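Local coordinates for phosphoribulokinase 1 (Rhodobacter sphaeroides, PDB 1A7J), which catalyses the ATP-dependent phosphorylation of D-ribulose 5-phosphate to D-ribulose 1,5-bisphosphate, a step of the Calvin cycle, at residues S9-S13 with Q198-T202; S19-F25 with L128-G132; A43-F47 with A74-L80; H69-N75 with L133-N139; K151-V157 with T202-R208. All coordinates share one frame; numbering follows the deposited sequence.

Contact 1. Residues S9-S13 with Q198-T202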
# COMPACT_ATOMS: atom_id res chain seq x y z
N SER A 9 8.18 -0.42 3.66
CA SER A 9 6.73 -0.44 3.85
C SER A 9 6.01 0.52 2.92
O SER A 9 6.09 1.74 3.11
CB SER A 9 6.42 -0.09 5.31
OG SER A 9 5.04 -0.16 5.59
N VAL A 10 5.30 -0.04 1.94
CA VAL A 10 4.46 0.68 0.98
C VAL A 10 2.99 0.66 1.43
O VAL A 10 2.41 -0.41 1.60
CB VAL A 10 4.56 0.02 -0.41
CG1 VAL A 10 3.76 0.80 -1.42
CG2 VAL A 10 6.01 -0.11 -0.84
N THR A 11 2.40 1.82 1.67
CA THR A 11 1.02 1.85 2.13
C THR A 11 0.15 2.67 1.19
O THR A 11 0.65 3.54 0.48
CB THR A 11 0.91 2.42 3.53
OG1 THR A 11 -0.44 2.33 3.98
CG2 THR A 11 1.27 3.87 3.52
N GLY A 12 -1.12 2.28 1.10
CA GLY A 12 -2.07 2.99 0.25
C GLY A 12 -2.57 2.24 -0.98
O GLY A 12 -3.73 2.37 -1.36
N SER A 13 -1.70 1.47 -1.62
CA SER A 13 -2.06 0.80 -2.86
C SER A 13 -2.34 -0.68 -2.63
O SER A 13 -1.52 -1.37 -2.03
CB SER A 13 -0.92 0.94 -3.87
OG SER A 13 0.29 0.44 -3.31
N GLN A 198 -2.06 8.16 7.56
CA GLN A 198 -0.85 7.40 7.32
C GLN A 198 0.09 8.10 6.35
O GLN A 198 1.28 7.81 6.31
CB GLN A 198 -1.22 6.03 6.77
CG GLN A 198 -2.00 5.17 7.72
CD GLN A 198 -2.10 3.77 7.22
OE1 GLN A 198 -1.20 3.30 6.54
NE2 GLN A 198 -3.20 3.11 7.53
N PHE A 199 -0.47 8.99 5.52
CA PHE A 199 0.30 9.69 4.50
C PHE A 199 1.03 10.91 5.08
O PHE A 199 1.57 11.73 4.35
CB PHE A 199 -0.63 10.11 3.33
CG PHE A 199 -1.38 8.96 2.72
CD1 PHE A 199 -0.71 7.79 2.34
CD2 PHE A 199 -2.77 8.96 2.70
CE1 PHE A 199 -1.41 6.64 1.99
CE2 PHE A 199 -3.49 7.82 2.35
CZ PHE A 199 -2.81 6.66 2.01
N SER A 200 1.07 10.99 6.41
CA SER A 200 1.95 11.93 7.09
C SER A 200 3.02 11.19 7.86
O SER A 200 3.84 11.82 8.52
CB SER A 200 1.16 12.80 8.05
OG SER A 200 -0.08 13.19 7.49
N GLN A 201 2.94 9.86 7.86
CA GLN A 201 3.96 9.02 8.48
C GLN A 201 5.04 8.59 7.49
O GLN A 201 6.12 8.17 7.87
CB GLN A 201 3.31 7.78 9.09
CG GLN A 201 2.28 8.08 10.16
CD GLN A 201 2.80 9.02 11.22
OE1 GLN A 201 3.94 8.91 11.66
NE2 GLN A 201 1.98 9.99 11.59
N THR A 202 4.73 8.66 6.21
CA THR A 202 5.58 8.09 5.17
C THR A 202 6.77 9.00 4.86
O THR A 202 6.75 10.17 5.19
CB THR A 202 4.75 7.86 3.90
OG1 THR A 202 3.87 8.97 3.68
CG2 THR A 202 3.88 6.63 4.03
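The Phe199 ring turns its edge toward the start of the P-loop: CE1 lies 4.0 Å from Thr11 O and 4.1 Å from Gly12 CA, both close to the ring plane. The other flat group, the Gln198 amide, offers OE1 to the hydroxyl of Thr11. In this P-loop kinase fold, strand 7-11 runs out into the phosphate-binding loop, where Gly12 and Ser13 are predicted to bind ATP, and the turn 198-202 closes over the strand's last residue. Thr11 OG1 donates to Gln198 OE1 at 2.8 Å, the donor tilted 31° from the carbonyl plane. With OG1 anti to the backbone N (chi1 -175°), the methyl is left to face the turn, where CG2 meets Thr202 CG2 at 3.8 Å. The amide is held at its other end too, since Gln198 NE2 bonds to Cys194 O and Leu133 O. Putting a valine in place of Thr11 would probably leave Gln198 OE1 without its donor and the amide less firmly fixed in rotation. At Gly12 the backbone (phi 112°) would push a side chain into the preceding carbonyl oxygen, and a CB there would come within 3.2 Å of Phe199 CE1.

Contact 2. Residues S19-F25 with L128-G132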
# COMPACT_ATOMS: atom_id res chain seq x y z
N SER A 19 -1.33 -2.37 -8.33
CA SER A 19 -0.18 -3.09 -7.76
C SER A 19 0.98 -3.25 -8.75
O SER A 19 1.78 -4.18 -8.62
CB SER A 19 -0.60 -4.49 -7.26
OG SER A 19 -0.03 -4.83 -6.00
N THR A 20 1.12 -2.29 -9.66
CA THR A 20 2.29 -2.19 -10.55
C THR A 20 3.56 -2.32 -9.73
O THR A 20 4.62 -2.67 -10.24
CB THR A 20 2.36 -0.81 -11.21
OG1 THR A 20 1.03 -0.38 -11.54
CG2 THR A 20 3.23 -0.86 -12.46
N VAL A 21 3.40 -2.06 -8.44
CA VAL A 21 4.46 -1.61 -7.58
C VAL A 21 5.42 -2.71 -7.20
O VAL A 21 6.63 -2.50 -7.15
CB VAL A 21 3.86 -0.99 -6.34
CG1 VAL A 21 4.92 -0.24 -5.59
CG2 VAL A 21 2.73 -0.06 -6.72
N LYS A 22 4.89 -3.92 -7.03
CA LYS A 22 5.71 -5.04 -6.57
C LYS A 22 6.81 -5.37 -7.58
O LYS A 22 8.01 -5.38 -7.23
CB LYS A 22 4.83 -6.27 -6.33
CG LYS A 22 5.02 -6.93 -4.97
CD LYS A 22 6.42 -7.55 -4.82
CE LYS A 22 6.47 -8.58 -3.68
NZ LYS A 22 7.82 -9.23 -3.52
N HIS A 23 6.42 -5.44 -8.85
CA HIS A 23 7.33 -5.77 -9.96
C HIS A 23 8.55 -4.85 -9.94
O HIS A 23 9.67 -5.30 -10.10
CB HIS A 23 6.59 -5.66 -11.31
CG HIS A 23 7.03 -6.65 -12.36
ND1 HIS A 23 7.28 -6.29 -13.67
CD2 HIS A 23 7.22 -7.99 -12.30
CE1 HIS A 23 7.61 -7.36 -14.36
NE2 HIS A 23 7.58 -8.41 -13.56
N THR A 24 8.31 -3.60 -9.58
CA THR A 24 9.36 -2.60 -9.48
C THR A 24 10.36 -2.92 -8.38
O THR A 24 11.58 -2.92 -8.61
CB THR A 24 8.77 -1.22 -9.23
OG1 THR A 24 7.73 -0.95 -10.18
CG2 THR A 24 9.84 -0.18 -9.36
N PHE A 25 9.88 -3.20 -7.18
CA PHE A 25 10.81 -3.57 -6.11
C PHE A 25 11.54 -4.87 -6.42
O PHE A 25 12.76 -4.93 -6.36
CB PHE A 25 10.06 -3.64 -4.78
CG PHE A 25 9.86 -2.31 -4.14
CD1 PHE A 25 10.88 -1.71 -3.44
CD2 PHE A 25 8.64 -1.64 -4.25
CE1 PHE A 25 10.69 -0.46 -2.84
CE2 PHE A 25 8.44 -0.40 -3.66
CZ PHE A 25 9.46 0.19 -2.96
N LEU A 128 12.62 -7.16 4.91
CA LEU A 128 11.22 -7.53 4.72
C LEU A 128 10.59 -6.45 3.87
O LEU A 128 11.07 -5.32 3.84
CB LEU A 128 10.50 -7.65 6.08
CG LEU A 128 8.97 -7.60 6.25
CD1 LEU A 128 8.27 -8.73 5.51
CD2 LEU A 128 8.63 -7.68 7.72
N PHE A 129 9.59 -6.84 3.08
CA PHE A 129 8.85 -5.91 2.24
C PHE A 129 7.37 -6.09 2.51
O PHE A 129 6.86 -7.19 2.40
CB PHE A 129 9.11 -6.21 0.78
CG PHE A 129 8.36 -5.32 -0.17
CD1 PHE A 129 8.67 -3.97 -0.25
CD2 PHE A 129 7.40 -5.85 -1.03
CE1 PHE A 129 8.03 -3.14 -1.18
CE2 PHE A 129 6.75 -5.04 -1.95
CZ PHE A 129 7.07 -3.68 -2.03
N TYR A 130 6.67 -5.00 2.77
CA TYR A 130 5.23 -5.04 2.99
C TYR A 130 4.54 -4.16 1.93
O TYR A 130 5.02 -3.07 1.61
CB TYR A 130 4.92 -4.51 4.39
CG TYR A 130 3.47 -4.32 4.67
CD1 TYR A 130 2.82 -3.13 4.33
CD2 TYR A 130 2.71 -5.33 5.26
CE1 TYR A 130 1.47 -2.96 4.54
CE2 TYR A 130 1.34 -5.17 5.48
CZ TYR A 130 0.74 -3.98 5.12
OH TYR A 130 -0.61 -3.78 5.37
N GLU A 131 3.45 -4.65 1.34
CA GLU A 131 2.55 -3.82 0.52
C GLU A 131 1.09 -3.94 1.01
O GLU A 131 0.52 -5.05 1.02
CB GLU A 131 2.66 -4.24 -0.96
CG GLU A 131 1.77 -3.42 -1.94
CD GLU A 131 1.99 -3.76 -3.43
OE1 GLU A 131 2.34 -4.92 -3.73
OE2 GLU A 131 1.81 -2.86 -4.28
N GLY A 132 0.49 -2.83 1.43
CA GLY A 132 -0.95 -2.81 1.67
C GLY A 132 -1.48 -1.49 2.13
O GLY A 132 -0.82 -0.49 1.95
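Helix 21-32, which follows the P-loop, packs on one face of the central sheet of this P-loop kinase fold, here against strand 127-132. The two short axes run nearly antiparallel, at 164°, and approach to 10.5 Å, a gap that large side chains fill. Phe25 and Phe129 form the apolar half. Their rings are inclined at 46° with centroids 4.7 Å apart, and Phe129 CE1 sits over one face of the Phe25 ring, offset toward its rim. Phe129 reaches the helix because its CG stands anti to the backbone N (chi1 179°). Val10 of strand 7-11 and Met272 of helix 268-284 also touch the Phe25 side chain. An alanine instead of Phe25 would probably open a gap beside Phe129 and let that ring shift. Lys22 lays its aliphatic chain along Phe129, with CD 3.8 Å from CE2, while its ammonium end pairs with Asp26. Toward the P-loop the contact turns polar, as the extended Glu131 brings its carboxylate to Ser19 and Val21. Val21 CB lies 3.5 Å from Glu131 OE2. The same oxygen accepts a weak hydrogen bond of 3.2 Å from OG of Ser19, a predicted ATP-binding residue that is poorly ordered in this model.

Contact 3. Residues A43-F47 with A74-L80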
# COMPACT_ATOMS: atom_id res chain seq x y z
N ALA A 43 -3.10 -10.53 3.77
CA ALA A 43 -2.86 -11.59 4.70
C ALA A 43 -3.20 -11.26 6.15
O ALA A 43 -3.13 -12.13 7.01
CB ALA A 43 -1.45 -12.01 4.61
N PHE A 44 -3.46 -9.99 6.46
CA PHE A 44 -3.77 -9.61 7.84
C PHE A 44 -5.12 -8.96 8.03
O PHE A 44 -5.29 -8.14 8.93
CB PHE A 44 -2.69 -8.70 8.41
CG PHE A 44 -1.38 -9.38 8.61
CD1 PHE A 44 -0.56 -9.66 7.54
CD2 PHE A 44 -0.98 -9.74 9.88
CE1 PHE A 44 0.66 -10.27 7.72
CE2 PHE A 44 0.24 -10.36 10.07
CZ PHE A 44 1.06 -10.62 8.98
N HIS A 45 -6.07 -9.32 7.17
CA HIS A 45 -7.47 -9.04 7.43
C HIS A 45 -7.93 -9.98 8.52
O HIS A 45 -7.58 -11.15 8.49
CB HIS A 45 -8.31 -9.28 6.18
CG HIS A 45 -8.16 -8.22 5.14
ND1 HIS A 45 -8.58 -8.39 3.84
CD2 HIS A 45 -7.64 -6.97 5.20
CE1 HIS A 45 -8.32 -7.30 3.14
NE2 HIS A 45 -7.75 -6.42 3.95
N ARG A 46 -8.71 -9.48 9.46
CA ARG A 46 -9.24 -10.31 10.53
C ARG A 46 -10.17 -11.42 10.01
O ARG A 46 -10.15 -12.55 10.53
CB ARG A 46 -9.99 -9.43 11.54
CG ARG A 46 -10.12 -10.05 12.93
CD ARG A 46 -9.85 -9.04 14.03
NE ARG A 46 -8.66 -9.36 14.83
CZ ARG A 46 -7.90 -8.45 15.44
NH1 ARG A 46 -8.13 -7.15 15.24
NH2 ARG A 46 -6.88 -8.83 16.20
N PHE A 47 -10.95 -11.12 8.97
CA PHE A 47 -12.01 -12.03 8.55
C PHE A 47 -11.84 -12.50 7.13
O PHE A 47 -11.42 -11.74 6.26
CB PHE A 47 -13.38 -11.37 8.70
CG PHE A 47 -13.67 -10.85 10.07
CD1 PHE A 47 -13.72 -11.73 11.15
CD2 PHE A 47 -13.90 -9.50 10.29
CE1 PHE A 47 -13.99 -11.27 12.42
CE2 PHE A 47 -14.17 -9.02 11.56
CZ PHE A 47 -14.22 -9.91 12.63
N ALA A 74 -10.99 -4.44 11.43
CA ALA A 74 -11.09 -5.48 10.42
C ALA A 74 -9.72 -6.02 10.04
O ALA A 74 -9.58 -6.63 8.99
CB ALA A 74 -11.81 -4.95 9.18
N ASN A 75 -8.72 -5.79 10.89
CA ASN A 75 -7.37 -6.22 10.55
C ASN A 75 -6.55 -6.73 11.72
O ASN A 75 -6.52 -6.14 12.79
CB ASN A 75 -6.63 -5.07 9.85
CG ASN A 75 -7.17 -4.79 8.48
OD1 ASN A 75 -6.79 -5.44 7.51
ND2 ASN A 75 -8.12 -3.86 8.38
N GLU A 76 -5.79 -7.78 11.48
CA GLU A 76 -4.92 -8.33 12.49
C GLU A 76 -3.77 -7.37 12.74
O GLU A 76 -2.61 -7.69 12.50
CB GLU A 76 -4.41 -9.69 12.04
CG GLU A 76 -5.43 -10.80 12.13
CD GLU A 76 -6.10 -10.86 13.49
OE1 GLU A 76 -5.51 -10.39 14.49
OE2 GLU A 76 -7.21 -11.41 13.58
N LEU A 77 -4.09 -6.20 13.26
CA LEU A 77 -3.10 -5.14 13.22
C LEU A 77 -1.89 -5.39 14.11
O LEU A 77 -0.77 -5.28 13.64
CB LEU A 77 -3.75 -3.80 13.54
CG LEU A 77 -4.22 -2.90 12.38
CD1 LEU A 77 -3.81 -1.48 12.68
CD2 LEU A 77 -3.59 -3.34 11.07
N LYS A 78 -2.12 -5.81 15.36
CA LYS A 78 -1.01 -5.98 16.31
C LYS A 78 -0.17 -7.22 16.04
O LYS A 78 0.97 -7.32 16.49
CB LYS A 78 -1.52 -5.99 17.75
N GLU A 79 -0.76 -8.20 15.35
CA GLU A 79 0.00 -9.30 14.81
C GLU A 79 0.96 -8.77 13.76
O GLU A 79 2.15 -9.09 13.79
CB GLU A 79 -0.93 -10.34 14.21
CG GLU A 79 -1.02 -11.63 15.00
CD GLU A 79 0.20 -12.50 14.80
OE1 GLU A 79 0.40 -12.96 13.65
OE2 GLU A 79 0.98 -12.70 15.76
N LEU A 80 0.47 -7.85 12.93
CA LEU A 80 1.30 -7.21 11.91
C LEU A 80 2.40 -6.42 12.57
O LEU A 80 3.54 -6.48 12.13
CB LEU A 80 0.47 -6.28 11.03
CG LEU A 80 1.26 -5.41 10.06
CD1 LEU A 80 1.90 -6.30 9.07
CD2 LEU A 80 0.37 -4.42 9.36
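Arg46 and Glu76 meet in a salt bridge, Arg46 NH2 to Glu76 OE1 at 2.7 Å, while NE makes a weak, bent bond to OE2. The guanidinium and carboxylate planes stand 82° apart, so the two nitrogens meet the two oxygens without the groups being coplanar. The Glu76 chain bends at chi2 (-51°) and folds back until its own CA lies over the guanidinium face. Next to the charges, the backbones join in a single bridge of His45 with Asn75: Glu76 N donates to Phe44 O, and Arg46 N to Ala74 O at 3.0 Å. Deeper in, Leu80 CD1 stands over the centre of the Phe44 ring, 4.2 Å from its centroid and 4° off the normal, a clear CH-pi contact. Trp118 meets the same ring edge-to-face. At His45 itself, CD2 approaches Asn75 OD1 to 2.9 Å in the imidazole plane, and His69 stacks on the ring. The loop leaving strand 36-40 is thereby joined to the start of helix 77-90, with the His45 side chain about 4 Å from that of the catalytic-site residue Asp42. The Glu76 carboxylate probably offsets the charge of Arg46, which is exposed to solvent, whereas the packing of Phe44 on Leu80 is buried.

Contact 4. Residues H69-N75 with L133-N139. With SO4 (sulfate ion), chain B.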
# COMPACT_ATOMS: atom_id res chain seq x y z
N HIS A 69 -13.05 -2.72 5.26
CA HIS A 69 -11.67 -3.22 5.20
C HIS A 69 -10.59 -2.21 5.54
O HIS A 69 -9.42 -2.54 5.56
CB HIS A 69 -11.39 -3.76 3.80
CG HIS A 69 -11.68 -5.21 3.64
ND1 HIS A 69 -12.44 -5.72 2.62
CD2 HIS A 69 -11.33 -6.27 4.42
CE1 HIS A 69 -12.57 -7.03 2.77
NE2 HIS A 69 -11.90 -7.39 3.86
N PHE A 70 -10.99 -0.95 5.66
CA PHE A 70 -10.12 0.14 6.03
C PHE A 70 -10.01 0.26 7.55
O PHE A 70 -8.97 0.69 8.07
CB PHE A 70 -10.65 1.46 5.45
CG PHE A 70 -10.44 1.62 3.96
CD1 PHE A 70 -9.38 0.98 3.32
CD2 PHE A 70 -11.24 2.48 3.23
CE1 PHE A 70 -9.12 1.20 1.96
CE2 PHE A 70 -10.99 2.72 1.87
CZ PHE A 70 -9.92 2.08 1.24
N SER A 71 -11.09 -0.03 8.28
CA SER A 71 -11.08 0.11 9.72
C SER A 71 -9.99 -0.79 10.31
O SER A 71 -9.70 -1.85 9.76
CB SER A 71 -12.43 -0.28 10.32
OG SER A 71 -13.48 -0.12 9.41
N TYR A 72 -9.42 -0.37 11.45
CA TYR A 72 -8.44 -1.18 12.20
C TYR A 72 -9.04 -2.49 12.74
O TYR A 72 -8.33 -3.47 12.94
CB TYR A 72 -7.90 -0.40 13.39
CG TYR A 72 -7.31 0.96 13.08
CD1 TYR A 72 -6.39 1.12 12.06
CD2 TYR A 72 -7.58 2.05 13.88
CE1 TYR A 72 -5.74 2.33 11.86
CE2 TYR A 72 -6.94 3.26 13.69
CZ TYR A 72 -6.02 3.40 12.68
OH TYR A 72 -5.38 4.61 12.47
N GLU A 73 -10.33 -2.46 13.07
CA GLU A 73 -10.98 -3.61 13.69
C GLU A 73 -11.06 -4.75 12.71
O GLU A 73 -11.24 -5.90 13.10
CB GLU A 73 -12.41 -3.29 14.15
CG GLU A 73 -12.57 -1.99 14.89
CD GLU A 73 -12.98 -0.87 13.96
OE1 GLU A 73 -14.08 -0.95 13.36
OE2 GLU A 73 -12.18 0.08 13.81
N ALA A 74 -10.99 -4.44 11.43
CA ALA A 74 -11.09 -5.48 10.42
C ALA A 74 -9.72 -6.02 10.04
O ALA A 74 -9.58 -6.63 8.99
CB ALA A 74 -11.81 -4.95 9.18
N ASN A 75 -8.72 -5.79 10.89
CA ASN A 75 -7.37 -6.22 10.55
C ASN A 75 -6.55 -6.73 11.72
O ASN A 75 -6.52 -6.14 12.79
CB ASN A 75 -6.63 -5.07 9.85
CG ASN A 75 -7.17 -4.79 8.48
OD1 ASN A 75 -6.79 -5.44 7.51
ND2 ASN A 75 -8.12 -3.86 8.38
N LEU A 133 -2.67 -1.48 2.73
CA LEU A 133 -3.27 -0.26 3.27
C LEU A 133 -2.90 0.14 4.70
O LEU A 133 -3.43 1.13 5.21
CB LEU A 133 -4.80 -0.32 3.21
CG LEU A 133 -5.65 -0.52 1.95
CD1 LEU A 133 -4.83 -0.74 0.73
CD2 LEU A 133 -6.52 -1.72 2.20
N HIS A 134 -2.08 -0.66 5.39
CA HIS A 134 -1.73 -0.36 6.78
C HIS A 134 -0.25 -0.53 7.16
O HIS A 134 0.06 -0.79 8.32
CB HIS A 134 -2.61 -1.18 7.73
CG HIS A 134 -4.06 -0.79 7.73
ND1 HIS A 134 -5.03 -1.51 7.06
CD2 HIS A 134 -4.73 0.20 8.38
CE1 HIS A 134 -6.22 -0.99 7.29
NE2 HIS A 134 -6.07 0.05 8.09
N GLY A 135 0.64 -0.12 6.26
CA GLY A 135 2.08 -0.14 6.52
C GLY A 135 2.70 1.06 7.23
O GLY A 135 3.92 1.15 7.40
N ALA A 136 1.86 1.98 7.68
CA ALA A 136 2.34 3.10 8.46
C ALA A 136 1.27 3.51 9.49
O ALA A 136 1.28 4.62 10.03
CB ALA A 136 2.69 4.24 7.55
N VAL A 137 0.44 2.55 9.88
CA VAL A 137 -0.54 2.84 10.91
C VAL A 137 0.12 3.31 12.18
O VAL A 137 1.03 2.66 12.72
CB VAL A 137 -1.37 1.64 11.25
CG1 VAL A 137 -2.36 2.01 12.29
CG2 VAL A 137 -2.08 1.14 10.05
N VAL A 138 -0.29 4.47 12.66
CA VAL A 138 -0.05 4.80 14.05
C VAL A 138 -1.38 5.09 14.69
O VAL A 138 -2.19 5.85 14.17
CB VAL A 138 0.85 6.02 14.21
CG1 VAL A 138 1.40 6.08 15.61
CG2 VAL A 138 1.99 5.96 13.23
N ASN A 139 -1.67 4.32 15.73
CA ASN A 139 -2.89 4.52 16.47
C ASN A 139 -2.71 4.15 17.93
O ASN A 139 -1.60 3.94 18.39
CB ASN A 139 -4.03 3.75 15.80
CG ASN A 139 -4.07 2.32 16.18
OD1 ASN A 139 -5.10 1.68 16.08
ND2 ASN A 139 -2.92 1.75 16.49
S SO4 B . -14.78 -3.25 1.28
O1 SO4 B . -15.16 -3.32 2.66
O2 SO4 B . -13.54 -2.52 1.15
O3 SO4 B . -14.62 -4.57 0.77
O4 SO4 B . -15.80 -2.58 0.54
O HOH W 1 -4.60 -4.24 6.02
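His134 and Phe70 make the firm centre of this contact: His134 NE2 donates to Phe70 O at 3.0 Å, the acceptor lying in the imidazole plane. With CG opposite the carbonyl carbon (chi1 -68°), the ring is carried toward that oxygen. A water joins the other ring nitrogen, ND1, to Asn75 OD1, so both ring nitrogens have polar partners, while Asn75 ND2 bonds Ser71 O at 2.9 Å, fixing the amide's rotation. Leu133 CG meets the edge of the Phe70 ring at CE1 (3.9 Å). Val137 CG1 presses on Tyr72 CE1 at 3.4 Å, and Asn139 OD1 sits 3.3 Å above one face of the tyrosine ring, its ND2 bonding Val142 O. Partly exposed His69 forms the open side: its ND1 bonds O3 of a sulfate ion, probably from the crystallisation liquor, at 3.1 Å. Phe70 also touches catalytic-site Arg187, so loop 69-75 lies against helix 180-195, while Leu77 of helix 77-90 packs on both loops.

Contact 5. Residues K151-V157 with T202-R208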
# COMPACT_ATOMS: atom_id res chain seq x y z
N LYS A 151 9.25 4.20 4.60
CA LYS A 151 7.82 4.14 4.43
C LYS A 151 7.43 4.94 3.19
O LYS A 151 7.84 6.10 3.03
CB LYS A 151 7.17 4.70 5.68
CG LYS A 151 7.52 3.93 6.91
CD LYS A 151 6.99 4.63 8.12
CE LYS A 151 7.96 5.68 8.58
NZ LYS A 151 9.35 5.14 8.68
N ILE A 152 6.89 4.23 2.20
CA ILE A 152 6.47 4.82 0.95
C ILE A 152 4.95 4.81 0.89
O ILE A 152 4.30 3.91 1.43
CB ILE A 152 7.00 4.01 -0.23
CG1 ILE A 152 8.52 3.98 -0.18
CG2 ILE A 152 6.53 4.58 -1.53
CD1 ILE A 152 9.05 2.62 0.11
N GLY A 153 4.38 5.84 0.29
CA GLY A 153 2.95 5.86 0.15
C GLY A 153 2.64 5.88 -1.32
O GLY A 153 3.23 6.64 -2.06
N VAL A 154 1.82 4.97 -1.78
CA VAL A 154 1.35 5.04 -3.13
C VAL A 154 -0.15 5.18 -3.11
O VAL A 154 -0.85 4.24 -2.74
CB VAL A 154 1.75 3.80 -3.91
CG1 VAL A 154 1.59 4.06 -5.39
CG2 VAL A 154 3.20 3.43 -3.58
N VAL A 155 -0.64 6.36 -3.43
CA VAL A 155 -2.02 6.75 -3.17
C VAL A 155 -2.61 7.40 -4.43
O VAL A 155 -1.96 8.23 -5.04
CB VAL A 155 -2.07 7.83 -2.06
CG1 VAL A 155 -3.15 7.52 -1.10
CG2 VAL A 155 -0.76 7.92 -1.35
N PRO A 156 -3.88 7.10 -4.79
CA PRO A 156 -4.59 7.90 -5.79
C PRO A 156 -5.43 9.04 -5.21
O PRO A 156 -5.80 8.98 -4.03
CB PRO A 156 -5.48 6.88 -6.49
CG PRO A 156 -5.72 5.84 -5.45
CD PRO A 156 -4.44 5.74 -4.69
N VAL A 157 -5.76 10.05 -6.03
CA VAL A 157 -6.66 11.08 -5.55
C VAL A 157 -8.02 10.44 -5.34
O VAL A 157 -8.37 9.53 -6.06
CB VAL A 157 -6.78 12.25 -6.51
CG1 VAL A 157 -5.51 13.00 -6.53
CG2 VAL A 157 -7.13 11.77 -7.87
N THR A 202 4.73 8.66 6.21
CA THR A 202 5.58 8.09 5.17
C THR A 202 6.77 9.00 4.86
O THR A 202 6.75 10.17 5.19
CB THR A 202 4.75 7.86 3.90
OG1 THR A 202 3.87 8.97 3.68
CG2 THR A 202 3.88 6.63 4.03
N ASP A 203 7.83 8.45 4.28
CA ASP A 203 8.99 9.23 3.88
C ASP A 203 8.82 9.80 2.49
O ASP A 203 9.35 10.86 2.18
CB ASP A 203 10.24 8.36 3.90
CG ASP A 203 10.67 7.97 5.30
OD1 ASP A 203 11.26 8.80 6.01
OD2 ASP A 203 10.48 6.80 5.66
N ILE A 204 8.24 9.03 1.58
CA ILE A 204 8.05 9.51 0.21
C ILE A 204 6.65 9.14 -0.23
O ILE A 204 6.28 7.99 -0.10
CB ILE A 204 9.04 8.85 -0.75
CG1 ILE A 204 10.47 9.13 -0.29
CG2 ILE A 204 8.85 9.40 -2.15
CD1 ILE A 204 11.51 8.81 -1.32
N ASN A 205 5.87 10.10 -0.70
CA ASN A 205 4.57 9.77 -1.27
C ASN A 205 4.64 9.83 -2.77
O ASN A 205 5.20 10.75 -3.32
CB ASN A 205 3.50 10.73 -0.80
CG ASN A 205 3.18 10.59 0.66
OD1 ASN A 205 3.19 9.50 1.21
ND2 ASN A 205 2.77 11.68 1.28
N PHE A 206 4.03 8.86 -3.43
CA PHE A 206 3.73 8.92 -4.84
C PHE A 206 2.21 9.07 -5.00
O PHE A 206 1.48 8.17 -4.62
CB PHE A 206 4.19 7.61 -5.48
CG PHE A 206 5.70 7.43 -5.47
CD1 PHE A 206 6.37 7.03 -4.32
CD2 PHE A 206 6.44 7.61 -6.63
CE1 PHE A 206 7.73 6.83 -4.34
CE2 PHE A 206 7.79 7.40 -6.65
CZ PHE A 206 8.44 7.02 -5.51
N GLN A 207 1.71 10.20 -5.49
CA GLN A 207 0.25 10.39 -5.59
C GLN A 207 -0.25 10.41 -7.02
O GLN A 207 0.17 11.24 -7.79
CB GLN A 207 -0.19 11.68 -4.89
CG GLN A 207 -1.70 11.73 -4.66
CD GLN A 207 -2.20 13.08 -4.19
OE1 GLN A 207 -1.52 14.09 -4.36
NE2 GLN A 207 -3.39 13.10 -3.63
N ARG A 208 -1.14 9.48 -7.36
CA ARG A 208 -1.59 9.28 -8.72
C ARG A 208 -2.76 10.20 -9.00
O ARG A 208 -3.81 10.05 -8.40
CB ARG A 208 -1.97 7.82 -8.92
CG ARG A 208 -2.35 7.47 -10.35
CD ARG A 208 -1.67 6.20 -10.84
NE ARG A 208 -0.99 6.40 -12.13
CZ ARG A 208 -0.03 5.61 -12.61
NH1 ARG A 208 0.22 4.43 -12.06
NH2 ARG A 208 0.66 5.98 -13.68
O HOH W 2 11.72 5.86 7.94
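Lys151 O accepts two backbone bonds, from Asp203 N at 2.7 Å and from Ile204 N at 3.3 Å, and so opens the parallel pairing of strands 150-156 and 204-210 in the central sheet of the P-loop kinase fold. Asp203 returns a bond through its side chain: OD2 uses its anti lone pair to accept from Lys151 N, and a water links it to Lys151 NZ, whose direct salt bridge is long. Arg236 pairs with the other carboxylate oxygen, and Ala148 O with the ammonium. Further along, the parallel ladder continues through Gly153, Val155 and Val157, with Phe206 N to Gly153 O at 2.7 Å. On the face of Ile152, Val154, Ile204 and Phe206, Ile152 CG2 stands anti to its own N (chi1 -60°), which brings that methyl 3.7 Å from Phe206 CD1; Met272 of helix 268-284 packs on the phenylalanine. The other face bears Asn205, whose OD1 accepts from Thr202 OG1. A CB on Gly153 would fall 2.6 Å from that same Asn205 OD1.

Contacts 1, 2 and 5 share the central sheet, where strand 7-11 lies between 127-132 and 150-156. Contacts 1 and 5 have centres 6 Å apart, share Thr202 and are tied by Ser9 O to Ile152 N (2.8 Å); contacts 1 and 2 meet through Gly12 N and Gly132 O (2.9 Å). Contact 4 joins this core through Gln198 NE2 and Leu133 O (3.1 Å). Contacts 3 and 4, 8 Å apart at their centres, share Ala74 and Asn75 and come close to the catalytic site, the side chains of His45 and Phe70 each about 4 Å from those of Asp42 and Arg187 respectively, whereas contacts 1 and 2 hold predicted ATP-binding residues. Contact 3 stands about 22 Å from contact 5, centre to centre.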